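Local coordinates for protein adenine phosphoribosyltransferase (Giardia intestinalis, PDB 1L1Q) that catalyses the transfer of a phosphoribosyl group from PRPP to adenine, giving AMP and pyrophosphate in purine salvage, at residues A47-K50 against D51-I54. Sequence-based numbering, arbitrary orientation.
Sequences AHYK and DVPI
Y49 and V52 are joined by one backbone hydrogen bond. V52 N donates to Y49 O over 2.9 Å, with an angle of 158° at the hydrogen. The N-H comes in from well above the plane of the Y49 carbonyl, not along a lone pair of its oxygen. This bond closes a type I beta turn from Y49 to V52, with K50 and D51 at its two corners. K50 N, inside the turn, donates a longer bond of 3.3 Å back to A47 O in the last turn of the helix. Just after the turn, I54 N bonds to V52 O over 2.7 Å, which makes an inverse gamma turn centred on P53.

The apolar contact lies on the buried side of the turn. The side chains of Y49 and V52 run side by side and point the same way. V52 CG2 approaches the Y49 ring obliquely, 4.1 Å from CD2, and also rests near Y49 CA. V52 CG1 is anti to the backbone N (chi1 -179°), which places CG2 beside that N and next to the tyrosine.

The chain turns here from helix 35-48 toward strand 56-60, a parallel strand of the main sheet in the phosphoribosyltransferase fold. Y49 is the first residue to leave helical geometry. Its side chain packs on L121 of strand 120-124 and on Y151 and N153 of strand 150-154. V52 also touches Y151, and I54 touches both Y151 and L121. H48 stacks its ring on F175.

The polar side chains of K50 and D51 lie alongside each other at the exposed corner. K50 CG is anti to the backbone N (chi1 -180°), beside the carbonyl carbon and so on the side of D51. D51 OD1 is 3.6 Å from K50 CG, so the carboxylate meets the aliphatic part of the lysine. K50 NZ stays 5.4 Å from D51 OD1, too far for a salt bridge, though the opposite charges may attract weakly.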
loop_
_atom_site.group_PDB
_atom_site.type_symbol
_atom_site.label_atom_id
_atom_site.label_comp_id
_atom_site.label_asym_id
_atom_site.label_seq_id
_atom_site.Cartn_x
_atom_site.Cartn_y
_atom_site.Cartn_z
ATOM N N ALA A 47 -3.890 13.080 -14.710
ATOM C CA ALA A 47 -4.378 13.935 -15.781
ATOM C C ALA A 47 -5.859 13.646 -15.992
ATOM O O ALA A 47 -6.661 14.556 -16.182
ATOM C CB ALA A 47 -3.604 13.673 -17.070
ATOM N N HIS A 48 -6.219 12.370 -15.933
ATOM C CA HIS A 48 -7.598 11.948 -16.135
ATOM C C HIS A 48 -8.620 12.533 -15.152
ATOM O O HIS A 48 -9.761 12.794 -15.525
ATOM C CB HIS A 48 -7.673 10.420 -16.106
ATOM C CG HIS A 48 -8.973 9.869 -16.594
ATOM N ND1 HIS A 48 -10.093 9.781 -15.796
ATOM C CD2 HIS A 48 -9.338 9.388 -17.806
ATOM C CE1 HIS A 48 -11.089 9.265 -16.493
ATOM N NE2 HIS A 48 -10.657 9.018 -17.717
ATOM N N TYR A 49 -8.212 12.759 -13.909
ATOM C CA TYR A 49 -9.123 13.284 -12.904
ATOM C C TYR A 49 -8.858 14.738 -12.526
ATOM O O TYR A 49 -9.388 15.235 -11.530
ATOM C CB TYR A 49 -9.062 12.407 -11.648
ATOM C CG TYR A 49 -9.501 10.983 -11.900
ATOM C CD1 TYR A 49 -8.575 9.975 -12.156
ATOM C CD2 TYR A 49 -10.846 10.647 -11.901
ATOM C CE1 TYR A 49 -8.989 8.655 -12.402
ATOM C CE2 TYR A 49 -11.267 9.343 -12.147
ATOM C CZ TYR A 49 -10.340 8.353 -12.395
ATOM O OH TYR A 49 -10.772 7.067 -12.638
ATOM N N LYS A 50 -8.048 15.411 -13.333
ATOM C CA LYS A 50 -7.679 16.804 -13.099
ATOM C C LYS A 50 -8.876 17.724 -12.864
ATOM O O LYS A 50 -8.806 18.645 -12.051
ATOM C CB LYS A 50 -6.852 17.305 -14.288
ATOM C CG LYS A 50 -6.383 18.748 -14.205
ATOM C CD LYS A 50 -5.309 19.013 -15.263
ATOM C CE LYS A 50 -5.787 18.653 -16.669
ATOM N NZ LYS A 50 -4.689 18.758 -17.682
ATOM N N ASP A 51 -9.972 17.477 -13.572
ATOM C CA ASP A 51 -11.162 18.304 -13.418
ATOM C C ASP A 51 -12.283 17.661 -12.597
ATOM O O ASP A 51 -13.394 18.196 -12.541
ATOM C CB ASP A 51 -11.688 18.715 -14.797
ATOM C CG ASP A 51 -10.839 19.800 -15.445
ATOM O OD1 ASP A 51 -9.601 19.645 -15.504
ATOM O OD2 ASP A 51 -11.410 20.814 -15.901
ATOM N N VAL A 52 -11.998 16.522 -11.966
ATOM C CA VAL A 52 -12.989 15.826 -11.133
ATOM C C VAL A 52 -12.703 16.184 -9.669
ATOM O O VAL A 52 -11.588 15.985 -9.175
ATOM C CB VAL A 52 -12.905 14.298 -11.330
ATOM C CG1 VAL A 52 -13.949 13.594 -10.474
ATOM C CG2 VAL A 52 -13.112 13.960 -12.803
ATOM N N PRO A 53 -13.708 16.714 -8.956
ATOM C CA PRO A 53 -13.537 17.107 -7.552
ATOM C C PRO A 53 -13.412 15.985 -6.524
ATOM O O PRO A 53 -14.125 15.970 -5.521
ATOM C CB PRO A 53 -14.754 17.994 -7.301
ATOM C CG PRO A 53 -15.819 17.304 -8.102
ATOM C CD PRO A 53 -15.098 16.941 -9.403
ATOM N N ILE A 54 -12.505 15.051 -6.780
ATOM C CA ILE A 54 -12.253 13.926 -5.878
ATOM C C ILE A 54 -11.890 14.465 -4.490
ATOM O O ILE A 54 -11.159 15.455 -4.386
ATOM C CB ILE A 54 -11.056 13.088 -6.390
ATOM C CG1 ILE A 54 -11.366 12.511 -7.778
ATOM C CG2 ILE A 54 -10.696 11.997 -5.382
ATOM C CD1 ILE A 54 -12.563 11.585 -7.816
#